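Local coordinates for caprin-1 (Homo sapiens, PDB 4WBE), which binds mRNAs to regulate their transport, translation and stability, and is essential for forming cytoplasmic stress granules, at residues Glu57-Glu65 with Tyr76-Leu86. Numbering follows the deposited sequence.
Sequences EFYKLVDPE and YEHASIHLWDL
Val62 and Ala79 are the closest CA pair between the segments, at 4.3 Å, in a helix-helix packing inside the largely helical dimerization domain of caprin-1; the axes of 57-62 and 77-86 approach to 9.1 Å at 131°. At this point the Ala79 methyl lies against the C-terminal end of helix 49-62, its CB 3.5 Å from Leu61 O. Val62 CG1, directed anti to its carbonyl carbon (chi1 -62°), enters between His82 CB, 3.6 Å away, and Leu83 CG. The His82 imidazole is covered on one face by Leu61, whose CB sits 28° off the ring normal in a CH-pi contact, while its ND1 is hydrogen-bonded to Tyr99. Replacing His82 by an alanine is likely to strip Leu61 of the ring it packs on and leave the Tyr99 hydroxyl without this mate. One turn earlier on helix 49-62, Phe58 presents its ring edge to His82 O and one face to Leu86 CD1, 4.2 Å from the ring centroid. Leu25 of helix 2-27 packs on Val62 and Leu21 on Leu83, and Tyr76 also touches Tyr23 of the second subunit. Past the helix end, Pro64 CD meets Tyr76 CE1 at 3.8 Å. No direct hydrogen bond joins the segments, but water 1 donates to Asp63 OD1 and Pro64 O and accepts from Tyr76 OH at 2.6 Å, lying in the plane of the phenol ring.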
ATOM      1  N   GLU A  57      16.635   4.269  -1.588  1.00 21.61           N
ATOM      2  CA  GLU A  57      16.625   4.689  -0.189  1.00 25.10           C
ATOM      3  C   GLU A  57      15.210   4.926   0.321  1.00 23.43           C
ATOM      4  O   GLU A  57      14.879   4.530   1.435  1.00 23.90           O
ATOM      5  CB  GLU A  57      17.504   5.923   0.026  1.00 27.62           C
ATOM      6  CG  GLU A  57      18.982   5.633  -0.150  1.00 36.97           C
ATOM      7  CD  GLU A  57      19.448   4.562   0.823  1.00 42.70           C
ATOM      8  OE1 GLU A  57      19.174   4.705   2.033  1.00 43.39           O
ATOM      9  OE2 GLU A  57      20.076   3.574   0.386  1.00 44.55           O
ATOM     10  N   PHE A  58      14.383   5.579  -0.493  1.00 27.07           N
ATOM     11  CA  PHE A  58      12.999   5.828  -0.113  1.00 21.69           C
ATOM     12  C   PHE A  58      12.238   4.517   0.032  1.00 22.21           C
ATOM     13  O   PHE A  58      11.400   4.372   0.934  1.00 20.79           O
ATOM     14  CB  PHE A  58      12.296   6.725  -1.133  1.00 20.89           C
ATOM     15  CG  PHE A  58      10.937   7.197  -0.684  1.00 17.27           C
ATOM     16  CD1 PHE A  58      10.815   8.205   0.262  1.00 19.75           C
ATOM     17  CD2 PHE A  58       9.783   6.620  -1.200  1.00 17.90           C
ATOM     18  CE1 PHE A  58       9.564   8.643   0.683  1.00 18.42           C
ATOM     19  CE2 PHE A  58       8.526   7.052  -0.786  1.00 16.14           C
ATOM     20  CZ  PHE A  58       8.416   8.061   0.156  1.00 17.38           C
ATOM     21  N   TYR A  59      12.538   3.572  -0.859  1.00 23.40           N
ATOM     22  CA  TYR A  59      11.919   2.252  -0.830  1.00 20.72           C
ATOM     23  C   TYR A  59      12.079   1.590   0.535  1.00 22.53           C
ATOM     24  O   TYR A  59      11.133   1.014   1.065  1.00 19.59           O
ATOM     25  CB  TYR A  59      12.578   1.353  -1.879  1.00 22.73           C
ATOM     26  CG  TYR A  59      12.054  -0.068  -1.883  1.00 26.58           C
ATOM     27  CD1 TYR A  59      10.707  -0.342  -2.079  1.00 21.83           C
ATOM     28  CD2 TYR A  59      12.910  -1.135  -1.614  1.00 30.54           C
ATOM     29  CE1 TYR A  59      10.232  -1.651  -2.066  1.00 23.19           C
ATOM     30  CE2 TYR A  59      12.448  -2.442  -1.587  1.00 29.70           C
ATOM     31  CZ  TYR A  59      11.108  -2.693  -1.812  1.00 29.32           C
ATOM     32  OH  TYR A  59      10.650  -3.991  -1.785  1.00 29.74           O
ATOM     33  N   LYS A  60      13.281   1.687   1.098  1.00 17.81           N
ATOM     34  CA  LYS A  60      13.574   1.127   2.413  1.00 24.27           C
ATOM     35  C   LYS A  60      12.707   1.760   3.507  1.00 23.83           C
ATOM     36  O   LYS A  60      12.308   1.094   4.459  1.00 20.36           O
ATOM     37  CB  LYS A  60      15.068   1.288   2.739  1.00 25.75           C
ATOM     38  CG  LYS A  60      15.984   0.657   1.703  1.00 30.62           C
ATOM     39  CD  LYS A  60      17.395   0.413   2.249  1.00 32.67           C
ATOM     40  CE  LYS A  60      18.106   1.712   2.570  1.00 33.56           C
ATOM     41  NZ  LYS A  60      19.576   1.535   2.717  1.00 36.64           N
ATOM     42  N   LEU A  61      12.429   3.052   3.365  1.00 20.96           N
ATOM     43  CA  LEU A  61      11.654   3.792   4.359  1.00 20.94           C
ATOM     44  C   LEU A  61      10.171   3.453   4.353  1.00 20.77           C
ATOM     45  O   LEU A  61       9.525   3.451   5.400  1.00 19.86           O
ATOM     46  CB  LEU A  61      11.826   5.291   4.139  1.00 20.81           C
ATOM     47  CG  LEU A  61      13.269   5.788   4.260  1.00 23.75           C
ATOM     48  CD1 LEU A  61      13.311   7.287   4.064  1.00 27.19           C
ATOM     49  CD2 LEU A  61      13.855   5.392   5.619  1.00 24.81           C
ATOM     50  N   VAL A  62       9.621   3.179   3.178  1.00 20.72           N
ATOM     51  CA  VAL A  62       8.189   2.941   3.086  1.00 14.96           C
ATOM     52  C   VAL A  62       7.831   1.463   3.019  1.00 17.04           C
ATOM     53  O   VAL A  62       6.667   1.099   3.194  1.00 17.29           O
ATOM     54  CB  VAL A  62       7.537   3.734   1.932  1.00 15.23           C
ATOM     55  CG1 VAL A  62       7.713   5.216   2.171  1.00 15.17           C
ATOM     56  CG2 VAL A  62       8.140   3.333   0.591  1.00 15.79           C
ATOM     57  N   ASP A  63       8.828   0.616   2.798  1.00 20.60           N
ATOM     58  CA  ASP A  63       8.606  -0.828   2.840  1.00 20.75           C
ATOM     59  C   ASP A  63       9.618  -1.473   3.786  1.00 23.67           C
ATOM     60  O   ASP A  63      10.456  -2.265   3.367  1.00 22.71           O
ATOM     61  CB  ASP A  63       8.726  -1.408   1.421  1.00 25.29           C
ATOM     62  CG  ASP A  63       8.278  -2.848   1.335  1.00 26.80           C
ATOM     63  OD1 ASP A  63       7.476  -3.279   2.189  1.00 26.84           O
ATOM     64  OD2 ASP A  63       8.684  -3.536   0.379  1.00 29.77           O
ATOM     65  N   PRO A  64       9.524  -1.151   5.088  1.00 21.44           N
ATOM     66  CA  PRO A  64      10.556  -1.636   6.011  1.00 19.29           C
ATOM     67  C   PRO A  64      10.466  -3.131   6.260  1.00 19.45           C
ATOM     68  O   PRO A  64       9.375  -3.706   6.236  1.00 18.27           O
ATOM     69  CB  PRO A  64      10.258  -0.864   7.307  1.00 19.96           C
ATOM     70  CG  PRO A  64       8.792  -0.537   7.235  1.00 16.26           C
ATOM     71  CD  PRO A  64       8.517  -0.310   5.766  1.00 19.20           C
ATOM     72  N   GLU A  65      11.618  -3.757   6.469  1.00 23.48           N
ATOM     73  CA  GLU A  65      11.638  -5.129   6.935  1.00 29.89           C
ATOM     74  C   GLU A  65      11.038  -5.173   8.326  1.00 26.47           C
ATOM     75  O   GLU A  65      11.140  -4.212   9.093  1.00 23.64           O
ATOM     76  CB  GLU A  65      13.060  -5.695   6.966  1.00 32.22           C
ATOM     77  CG  GLU A  65      13.725  -5.822   5.603  1.00 42.38           C
ATOM     78  CD  GLU A  65      13.013  -6.789   4.667  1.00 51.84           C
ATOM     79  OE1 GLU A  65      12.051  -7.472   5.088  1.00 52.96           O
ATOM     80  OE2 GLU A  65      13.427  -6.871   3.490  1.00 55.47           O
ATOM     81  N   TYR A  76       4.551   0.429  10.847  1.00 16.55           N
ATOM     82  CA  TYR A  76       4.373   1.275   9.672  1.00 15.22           C
ATOM     83  C   TYR A  76       4.016   2.720   9.975  1.00 15.82           C
ATOM     84  O   TYR A  76       3.570   3.449   9.083  1.00 15.70           O
ATOM     85  CB  TYR A  76       3.340   0.645   8.743  1.00 14.61           C
ATOM     86  CG  TYR A  76       3.810  -0.665   8.167  1.00 20.14           C
ATOM     87  CD1 TYR A  76       4.711  -0.686   7.115  1.00 20.18           C
ATOM     88  CD2 TYR A  76       3.350  -1.878   8.665  1.00 16.94           C
ATOM     89  CE1 TYR A  76       5.144  -1.871   6.576  1.00 22.57           C
ATOM     90  CE2 TYR A  76       3.780  -3.075   8.130  1.00 17.02           C
ATOM     91  CZ  TYR A  76       4.679  -3.062   7.087  1.00 20.49           C
ATOM     92  OH  TYR A  76       5.123  -4.232   6.533  1.00 23.25           O
ATOM     93  N   GLU A  77       4.215   3.137  11.223  1.00 15.73           N
ATOM     94  CA  GLU A  77       3.944   4.514  11.593  1.00 21.06           C
ATOM     95  C   GLU A  77       4.821   5.472  10.777  1.00 18.50           C
ATOM     96  O   GLU A  77       4.308   6.363  10.095  1.00 21.06           O
ATOM     97  CB  GLU A  77       4.137   4.717  13.104  1.00 24.65           C
ATOM     98  CG  GLU A  77       4.013   6.162  13.557  1.00 32.22           C
ATOM     99  CD  GLU A  77       2.574   6.672  13.520  1.00 39.04           C
ATOM    100  OE1 GLU A  77       1.634   5.847  13.554  1.00 39.98           O
ATOM    101  OE2 GLU A  77       2.385   7.907  13.467  1.00 40.83           O
ATOM    102  N   HIS A  78       6.137   5.272  10.816  1.00 17.18           N
ATOM    103  CA  HIS A  78       7.051   6.129  10.055  1.00 18.40           C
ATOM    104  C   HIS A  78       6.807   6.059   8.548  1.00 16.52           C
ATOM    105  O   HIS A  78       6.782   7.095   7.874  1.00 17.94           O
ATOM    106  CB  HIS A  78       8.513   5.779  10.357  1.00 19.32           C
ATOM    107  CG  HIS A  78       8.974   6.226  11.705  1.00 31.55           C
ATOM    108  ND1 HIS A  78       8.273   7.132  12.472  1.00 36.88           N
ATOM    109  CD2 HIS A  78      10.069   5.889  12.432  1.00 33.07           C
ATOM    110  CE1 HIS A  78       8.917   7.338  13.608  1.00 34.73           C
ATOM    111  NE2 HIS A  78      10.008   6.594  13.606  1.00 33.72           N
ATOM    112  N   ALA A  79       6.628   4.843   8.032  1.00 14.89           N
ATOM    113  CA  ALA A  79       6.366   4.637   6.611  1.00 13.86           C
ATOM    114  C   ALA A  79       5.140   5.409   6.142  1.00 12.71           C
ATOM    115  O   ALA A  79       5.135   5.968   5.041  1.00 14.76           O
ATOM    116  CB  ALA A  79       6.208   3.145   6.300  1.00 15.51           C
ATOM    117  N   SER A  80       4.087   5.398   6.958  1.00 13.83           N
ATOM    118  CA  SER A  80       2.848   6.102   6.620  1.00 14.62           C
ATOM    119  C   SER A  80       3.094   7.599   6.446  1.00 14.62           C
ATOM    120  O   SER A  80       2.535   8.237   5.547  1.00 14.69           O
ATOM    121  CB  SER A  80       1.750   5.837   7.664  1.00 17.69           C
ATOM    122  OG  SER A  80       2.038   6.437   8.913  1.00 16.82           O
ATOM    123  N   ILE A  81       3.925   8.156   7.321  1.00 18.13           N
ATOM    124  CA  ILE A  81       4.281   9.569   7.259  1.00 20.56           C
ATOM    125  C   ILE A  81       5.167   9.893   6.046  1.00 18.66           C
ATOM    126  O   ILE A  81       4.963  10.905   5.379  1.00 17.93           O
ATOM    127  CB  ILE A  81       4.939  10.025   8.583  1.00 21.14           C
ATOM    128  CG1 ILE A  81       3.953   9.849   9.744  1.00 24.67           C
ATOM    129  CG2 ILE A  81       5.402  11.473   8.497  1.00 23.74           C
ATOM    130  CD1 ILE A  81       4.579  10.005  11.119  1.00 28.02           C
ATOM    131  N   HIS A  82       6.145   9.033   5.768  1.00 15.46           N
ATOM    132  CA  HIS A  82       6.979   9.164   4.575  1.00 16.95           C
ATOM    133  C   HIS A  82       6.132   9.182   3.301  1.00 13.60           C
ATOM    134  O   HIS A  82       6.341  10.010   2.417  1.00 14.04           O
ATOM    135  CB  HIS A  82       7.969   8.006   4.491  1.00 19.21           C
ATOM    136  CG  HIS A  82       9.065   8.070   5.507  1.00 22.88           C
ATOM    137  ND1 HIS A  82       9.821   9.205   5.717  1.00 21.66           N
ATOM    138  CD2 HIS A  82       9.533   7.140   6.373  1.00 20.91           C
ATOM    139  CE1 HIS A  82      10.705   8.968   6.668  1.00 23.41           C
ATOM    140  NE2 HIS A  82      10.555   7.725   7.081  1.00 21.83           N
ATOM    141  N   LEU A  83       5.182   8.255   3.212  1.00 11.65           N
ATOM    142  CA  LEU A  83       4.294   8.182   2.061  1.00 15.87           C
ATOM    143  C   LEU A  83       3.452   9.443   1.928  1.00 16.23           C
ATOM    144  O   LEU A  83       3.313   9.997   0.837  1.00 14.79           O
ATOM    145  CB  LEU A  83       3.373   6.968   2.185  1.00 13.09           C
ATOM    146  CG  LEU A  83       4.008   5.624   1.835  1.00 17.63           C
ATOM    147  CD1 LEU A  83       3.042   4.492   2.125  1.00 14.16           C
ATOM    148  CD2 LEU A  83       4.436   5.611   0.376  1.00 16.15           C
ATOM    149  N   TRP A  84       2.880   9.884   3.042  1.00 17.84           N
ATOM    150  CA  TRP A  84       2.034  11.074   3.038  1.00 18.11           C
ATOM    151  C   TRP A  84       2.824  12.314   2.628  1.00 16.11           C
ATOM    152  O   TRP A  84       2.354  13.128   1.823  1.00 18.12           O
ATOM    153  CB  TRP A  84       1.379  11.293   4.407  1.00 15.12           C
ATOM    154  CG  TRP A  84       0.328  12.355   4.367  1.00 19.90           C
ATOM    155  CD1 TRP A  84      -0.988  12.196   4.013  1.00 16.58           C
ATOM    156  CD2 TRP A  84       0.495  13.740   4.671  1.00 20.13           C
ATOM    157  NE1 TRP A  84      -1.644  13.400   4.085  1.00 20.35           N
ATOM    158  CE2 TRP A  84      -0.755  14.365   4.485  1.00 22.38           C
ATOM    159  CE3 TRP A  84       1.578  14.515   5.090  1.00 24.38           C
ATOM    160  CZ2 TRP A  84      -0.949  15.727   4.702  1.00 31.64           C
ATOM    161  CZ3 TRP A  84       1.385  15.865   5.304  1.00 31.72           C
ATOM    162  CH2 TRP A  84       0.132  16.459   5.110  1.00 34.91           C
ATOM    163  N   ASP A  85       4.013  12.463   3.204  1.00 15.31           N
ATOM    164  CA  ASP A  85       4.887  13.580   2.871  1.00 14.65           C
ATOM    165  C   ASP A  85       5.270  13.594   1.386  1.00 17.22           C
ATOM    166  O   ASP A  85       5.361  14.660   0.775  1.00 15.65           O
ATOM    167  CB  ASP A  85       6.155  13.546   3.726  1.00 17.49           C
ATOM    168  CG  ASP A  85       5.906  13.969   5.165  1.00 20.16           C
ATOM    169  OD1 ASP A  85       4.849  14.563   5.424  1.00 19.08           O
ATOM    170  OD2 ASP A  85       6.774  13.711   6.030  1.00 21.77           O
ATOM    171  N   LEU A  86       5.518  12.420   0.811  1.00 15.65           N
ATOM    172  CA  LEU A  86       5.831  12.350  -0.618  1.00 14.16           C
ATOM    173  C   LEU A  86       4.658  12.825  -1.474  1.00 16.81           C
ATOM    174  O   LEU A  86       4.836  13.621  -2.398  1.00 18.54           O
ATOM    175  CB  LEU A  86       6.275  10.951  -1.050  1.00 14.12           C
ATOM    176  CG  LEU A  86       6.604  10.944  -2.551  1.00 20.52           C
ATOM    177  CD1 LEU A  86       7.982  10.423  -2.827  1.00 21.80           C
ATOM    178  CD2 LEU A  86       5.567  10.150  -3.330  1.00 23.52           C
TER
HETATM  179  O   HOH W   1       7.118  -3.820   4.865  1.00 19.67           O
HETATM  180  O   HOH W   2       7.595  -5.117   7.900  1.00 19.84           O